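Local coordinates for protein ADP-dependent L-serine kinase SerK (Thermococcus kodakarensis KOD1, PDB 5X0J) that catalyses the magnesium-dependent transfer of phosphate from ADP to free L-serine, giving O-phospho-L-serine and AMP in the first step of cysteine biosynthesis from serine, at residues 52-57 / 71-76; 16-21 / 84-89. The protein carries 1 engineered substitution. All coordinates share one frame; numbering follows the deposited sequence. Where two conformers were deposited one is given.

Interaction 1 of 2, residues 52-57 / 71-76; sequences KPMLLA and HHRWAG. With AMP (adenosine monophosphate), chain B; SEP (phosphoserine), chain C.
Arg73, on the first turn of helix 71-80, reaches across to the backbone that leads into strand 54-58 and fits its guanidinium between protein carbonyls and the AMP phosphate. Arg73 NH1 donates to Lys52 O at 3.0 Å; the oxygen lies in the guanidinium plane, but the N-H comes from above the plane of the carbonyl. A second, weak bond runs from the same nitrogen to Pro53 O, and water 1 closes a bridge by donating to Pro53 O and accepting from Arg73 NH2. The other N-H groups serve the nucleotide: Arg73 NE holds AMP O1P at 2.8 Å in a nearly straight bond (169°), and NH2 holds AMP O3P. A bend at chi3 (-74°) sets NE and NH2 against the AMP phosphate while NH1 meets the carbonyls of Lys52 and Pro53.

Met54 CG lies 4.1 Å above one guanidinium face, towards its rim, while Lys52 CD and AMP O3' lie over the opposite face. In the conformer given, the methionine chain bends at chi3 and Met54 CE touches Trp74 CB. Lys52 crosses the arginine at about a right angle, and Lys52 NZ grips both ribose hydroxyls, the shorter bond being 2.9 Å to AMP O3'.

At the helix start the N-H and ND1 of His71 converge on phosphoserine O3P, and those of His72 on AMP O2P. An alanine at Arg73 would probably leave the carbonyls of Lys52 and Pro53 without this donor and the AMP phosphate less firmly held. While Lys52 holds the ribose, Arg73 and the N-H groups at the helix start probably help to offset the phosphate charge gathered where phosphate passes from ADP to serine.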
# COMPACT_ATOMS: atom_id res chain seq x y z
N LYS A 52 7.57 10.00 -11.11
CA LYS A 52 6.17 9.60 -10.92
C LYS A 52 5.47 10.61 -10.01
O LYS A 52 5.80 10.68 -8.84
CB LYS A 52 6.09 8.20 -10.30
CG LYS A 52 4.67 7.67 -10.23
CD LYS A 52 4.56 6.34 -9.49
CE LYS A 52 5.04 5.17 -10.30
NZ LYS A 52 4.54 3.90 -9.71
N PRO A 53 4.48 11.35 -10.51
CA PRO A 53 3.83 12.33 -9.64
C PRO A 53 2.97 11.68 -8.58
O PRO A 53 2.40 10.63 -8.80
CB PRO A 53 2.94 13.13 -10.59
CG PRO A 53 2.65 12.19 -11.68
CD PRO A 53 3.91 11.38 -11.87
N MET A 54 2.89 12.35 -7.44
CA MET A 54 1.99 11.90 -6.39
C MET A 54 0.55 12.13 -6.81
O MET A 54 0.26 12.99 -7.64
CB MET A 54 2.25 12.61 -5.08
CG MET A 54 3.56 12.21 -4.41
SD MET A 54 3.80 13.08 -2.85
CE MET A 54 2.41 12.44 -1.91
N LEU A 55 -0.36 11.35 -6.24
CA LEU A 55 -1.79 11.55 -6.46
C LEU A 55 -2.36 12.12 -5.16
O LEU A 55 -2.14 11.56 -4.08
CB LEU A 55 -2.48 10.24 -6.83
CG LEU A 55 -2.02 9.51 -8.10
CD1 LEU A 55 -2.84 8.25 -8.33
CD2 LEU A 55 -2.07 10.43 -9.32
N LEU A 56 -3.07 13.25 -5.28
CA LEU A 56 -3.62 13.97 -4.12
C LEU A 56 -5.10 14.24 -4.33
O LEU A 56 -5.59 14.18 -5.46
CB LEU A 56 -2.93 15.32 -3.96
CG LEU A 56 -1.41 15.34 -3.79
CD1 LEU A 56 -0.98 16.78 -3.66
CD2 LEU A 56 -0.97 14.54 -2.58
N ALA A 57 -5.79 14.61 -3.26
CA ALA A 57 -7.14 15.12 -3.36
C ALA A 57 -7.38 16.07 -2.20
O ALA A 57 -6.92 15.80 -1.09
CB ALA A 57 -8.15 14.00 -3.34
N HIS A 71 2.62 7.60 -0.28
CA HIS A 71 3.06 7.68 1.12
C HIS A 71 4.56 7.58 1.30
O HIS A 71 5.13 8.28 2.14
CB HIS A 71 2.36 6.61 1.95
CG HIS A 71 0.92 6.90 2.14
ND1 HIS A 71 -0.02 6.66 1.17
CD2 HIS A 71 0.27 7.52 3.15
CE1 HIS A 71 -1.20 7.06 1.59
NE2 HIS A 71 -1.04 7.60 2.78
N HIS A 72 5.19 6.73 0.50
CA HIS A 72 6.63 6.49 0.62
C HIS A 72 7.44 7.59 -0.03
O HIS A 72 8.44 8.04 0.54
CB HIS A 72 6.96 5.09 0.10
CG HIS A 72 6.25 4.01 0.85
ND1 HIS A 72 4.93 3.68 0.62
CD2 HIS A 72 6.65 3.25 1.89
CE1 HIS A 72 4.57 2.72 1.45
NE2 HIS A 72 5.59 2.44 2.22
N ARG A 73 6.98 8.05 -1.19
CA ARG A 73 7.59 9.24 -1.78
C ARG A 73 7.52 10.42 -0.80
O ARG A 73 8.52 11.14 -0.59
CB ARG A 73 6.92 9.61 -3.10
CG ARG A 73 7.42 8.82 -4.29
CD ARG A 73 6.48 8.90 -5.48
NE ARG A 73 5.27 8.10 -5.26
CZ ARG A 73 4.19 8.13 -6.04
NH1 ARG A 73 4.13 8.93 -7.10
NH2 ARG A 73 3.16 7.34 -5.76
N TRP A 74 6.35 10.62 -0.20
CA TRP A 74 6.16 11.75 0.74
C TRP A 74 7.08 11.62 1.95
O TRP A 74 7.82 12.55 2.29
CB TRP A 74 4.69 11.82 1.15
CG TRP A 74 4.37 12.73 2.31
CD1 TRP A 74 4.24 14.09 2.28
CD2 TRP A 74 4.11 12.33 3.66
NE1 TRP A 74 3.91 14.56 3.53
CE2 TRP A 74 3.82 13.50 4.39
CE3 TRP A 74 4.08 11.08 4.32
CZ2 TRP A 74 3.53 13.47 5.77
CZ3 TRP A 74 3.77 11.04 5.67
CH2 TRP A 74 3.51 12.24 6.39
N ALA A 75 7.08 10.45 2.59
CA ALA A 75 7.93 10.23 3.76
C ALA A 75 9.42 10.29 3.40
O ALA A 75 10.22 10.85 4.14
CB ALA A 75 7.62 8.89 4.40
N GLY A 76 9.79 9.70 2.26
CA GLY A 76 11.17 9.70 1.82
C GLY A 76 11.70 11.08 1.47
O GLY A 76 12.80 11.46 1.89
P AMP B . 4.51 5.37 -2.80
O1P AMP B . 5.32 6.65 -2.91
O2P AMP B . 3.98 5.13 -1.40
O3P AMP B . 3.47 5.28 -3.89
O5' AMP B . 5.53 4.16 -3.04
C5' AMP B . 6.79 4.33 -3.68
C4' AMP B . 6.60 4.76 -5.12
O4' AMP B . 7.78 5.39 -5.58
C3' AMP B . 6.36 3.65 -6.16
O3' AMP B . 5.20 3.98 -6.92
C2' AMP B . 7.57 3.63 -7.09
O2' AMP B . 7.26 3.28 -8.43
C1' AMP B . 7.98 5.06 -6.92
N9 AMP B . 9.36 5.42 -7.30
C8 AMP B . 10.47 4.66 -7.29
N7 AMP B . 11.56 5.37 -7.68
C5 AMP B . 11.13 6.61 -7.93
C6 AMP B . 11.75 7.87 -8.38
N6 AMP B . 13.07 7.91 -8.64
N1 AMP B . 10.94 8.95 -8.52
C2 AMP B . 9.61 8.92 -8.27
N3 AMP B . 8.98 7.80 -7.86
C4 AMP B . 9.68 6.65 -7.68
N SEP C . -2.52 4.48 -1.59
CA SEP C . -1.68 3.75 -2.59
CB SEP C . -1.01 2.57 -1.90
OG SEP C . -0.22 3.05 -0.81
C SEP C . -2.52 3.35 -3.77
O SEP C . -2.11 2.46 -4.54
OXT SEP C . -3.61 3.89 -4.00
P SEP C . 1.14 3.90 -1.07
O1P SEP C . 1.66 3.41 -2.42
O2P SEP C . 1.98 3.49 0.09
O3P SEP C . 0.71 5.34 -1.05
O HOH W 1 1.39 8.02 -8.13

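Interaction 2 of 2, residues 16-21 / 84-89; sequences VDYVFI and RAPSVI
Phe20 and Arg84 meet flat against each other at the Arg84 end of the strand pair: in the conformer given, ring and guanidinium planes are only 3° apart, and Arg84 CZ stands 4.2 Å from the Phe20 ring centroid, a cation-pi stack. The arginine leaves its backbone with CG between N and the carbonyl carbon (chi1 57°) and then runs extended, which carries CD as well as the guanidinium over the same ring face. Tyr18 CE1 lies over the opposite face, towards the rim. Arg84 NH2 bonds to Glu240 O near the chain end, which probably helps to fix the rotation of the group.

Closer in, Pro86 packs beside both aromatics, Pro86 CB 3.6 Å from Tyr18 CD1 and its CG touching Phe20 CE1. Strands 19-22 and 84-90 run antiparallel here, with Val19-Ser87 and Ile21-Ala85 as hydrogen-bonded pairs and Phe20-Pro86 as the non-hydrogen-bonded pair between them. Strand 19-22 is thereby added as an outermost strand to the mixed sheet of the ParB-like domain. Ser87 N donates to Val19 O at 2.8 Å, yet the bond is bent to 136°.

On the other face of the pair, the part around Ser87 and Ile21 is the more buried. Ser87 CB and OG sit against Ile21 CG1 and CB, and Leu56 and Met26 cover this side. Ala85 O takes Ile21 N from one face of its plane and Ser87 OG from the other.

Val19 and Ile89, on the same face, are by contrast exposed, and the packing thins: Ile89 CD1 comes no nearer than 4.1 Å to Ile21 CD1 and 4.2 Å to Val19 CG1. Ahead of strand 19-22, Val88 CG2 lies 3.6 Å from Asp17 O and also meets Val16 CG2 in the valine conformer given.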
# COMPACT_ATOMS: atom_id res chain seq x y z
N VAL A 16 -0.68 14.00 -18.07
CA VAL A 16 -1.49 14.91 -17.23
C VAL A 16 -0.71 16.05 -16.60
O VAL A 16 -1.30 16.96 -16.01
CB VAL A 16 -2.29 14.16 -16.13
CG1 VAL A 16 -3.38 13.31 -16.77
CG2 VAL A 16 -1.39 13.32 -15.23
N ASP A 17 0.61 16.04 -16.72
CA ASP A 17 1.43 17.11 -16.14
C ASP A 17 1.23 17.18 -14.62
O ASP A 17 0.31 16.58 -14.04
CB ASP A 17 1.12 18.48 -16.82
CG ASP A 17 2.32 19.44 -16.82
OD1 ASP A 17 3.43 19.05 -16.39
OD2 ASP A 17 2.14 20.60 -17.24
N TYR A 18 2.09 17.94 -13.96
CA TYR A 18 2.12 17.98 -12.52
C TYR A 18 2.08 19.41 -12.06
O TYR A 18 2.35 20.32 -12.84
CB TYR A 18 3.39 17.33 -11.98
CG TYR A 18 4.67 18.00 -12.42
CD1 TYR A 18 5.24 19.03 -11.65
CD2 TYR A 18 5.31 17.63 -13.59
CE1 TYR A 18 6.41 19.66 -12.04
CE2 TYR A 18 6.49 18.25 -13.99
CZ TYR A 18 7.03 19.26 -13.21
OH TYR A 18 8.20 19.87 -13.62
N VAL A 19 1.78 19.57 -10.78
CA VAL A 19 1.97 20.83 -10.08
C VAL A 19 2.72 20.52 -8.79
O VAL A 19 2.44 19.53 -8.13
CB VAL A 19 0.62 21.54 -9.79
CG1 VAL A 19 -0.38 20.63 -9.09
CG2 VAL A 19 0.84 22.83 -9.00
N PHE A 20 3.68 21.37 -8.44
CA PHE A 20 4.37 21.22 -7.18
C PHE A 20 3.41 21.55 -6.04
O PHE A 20 2.73 22.58 -6.06
CB PHE A 20 5.58 22.15 -7.10
CG PHE A 20 6.76 21.72 -7.92
CD1 PHE A 20 7.31 20.45 -7.80
CD2 PHE A 20 7.36 22.61 -8.80
CE1 PHE A 20 8.41 20.08 -8.55
CE2 PHE A 20 8.45 22.24 -9.56
CZ PHE A 20 8.98 20.97 -9.43
N ILE A 21 3.37 20.67 -5.03
CA ILE A 21 2.61 20.89 -3.81
C ILE A 21 3.56 20.65 -2.64
O ILE A 21 4.38 19.73 -2.67
CB ILE A 21 1.38 19.96 -3.73
CG1 ILE A 21 0.39 20.23 -4.88
CG2 ILE A 21 0.66 20.09 -2.39
CD1 ILE A 21 -0.31 21.58 -4.83
N ARG A 84 8.83 19.93 -1.51
CA ARG A 84 7.66 19.81 -2.38
C ARG A 84 7.76 18.55 -3.23
O ARG A 84 8.83 17.96 -3.33
CB ARG A 84 7.54 21.06 -3.28
CG ARG A 84 8.77 21.34 -4.15
CD ARG A 84 8.77 22.75 -4.74
NE ARG A 84 9.88 22.95 -5.67
CZ ARG A 84 10.10 24.07 -6.37
NH1 ARG A 84 9.29 25.11 -6.24
NH2 ARG A 84 11.13 24.14 -7.20
N ALA A 85 6.64 18.16 -3.84
CA ALA A 85 6.62 17.04 -4.78
C ALA A 85 5.71 17.36 -5.95
O ALA A 85 4.63 17.95 -5.75
CB ALA A 85 6.15 15.77 -4.11
N PRO A 86 6.10 16.92 -7.17
CA PRO A 86 5.18 16.96 -8.31
C PRO A 86 3.96 16.12 -8.02
O PRO A 86 4.10 14.95 -7.62
CB PRO A 86 5.98 16.33 -9.45
CG PRO A 86 7.38 16.38 -9.03
CD PRO A 86 7.40 16.34 -7.55
N SER A 87 2.79 16.71 -8.23
CA SER A 87 1.53 16.11 -7.82
C SER A 87 0.46 16.29 -8.87
O SER A 87 0.51 17.22 -9.68
CB SER A 87 1.04 16.76 -6.53
OG SER A 87 1.98 16.59 -5.50
N VAL A 88 -0.52 15.39 -8.83
CA VAL A 88 -1.76 15.52 -9.60
C VAL A 88 -2.88 15.62 -8.57
O VAL A 88 -3.03 14.75 -7.72
CB VAL A 88 -1.96 14.31 -10.53
CG1 VAL A 88 -3.28 14.44 -11.29
CG2 VAL A 88 -0.81 14.22 -11.50
N ILE A 89 -3.67 16.70 -8.66
CA ILE A 89 -4.81 16.90 -7.76
C ILE A 89 -6.06 16.31 -8.41
O ILE A 89 -6.53 16.81 -9.43
CB ILE A 89 -5.02 18.40 -7.44
CG1 ILE A 89 -3.77 18.99 -6.78
CG2 ILE A 89 -6.25 18.58 -6.54
CD1 ILE A 89 -3.77 20.49 -6.67

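In the fold
The two interactions share the mixed sheet of the ParB-like domain, their centres 9 Å apart. Strand 84-90 lies between 19-22, its antiparallel partner in interaction 2, and 54-58, its parallel neighbour from interaction 1; Met54 O to Val88 N (2.8 Å) and Leu56 N to Val88 O (2.9 Å) probably join the inner pair by hydrogen bonds. Helix 71-80 precedes strand 84-90 in the chain, so the segment that holds the phosphates leads directly into the one that carries the edge strand. Only interaction 1 touches the ligands: from interaction 2, the Pro86 side chain is about 8 Å from AMP and that of Ala85 about 12 Å from phosphoserine.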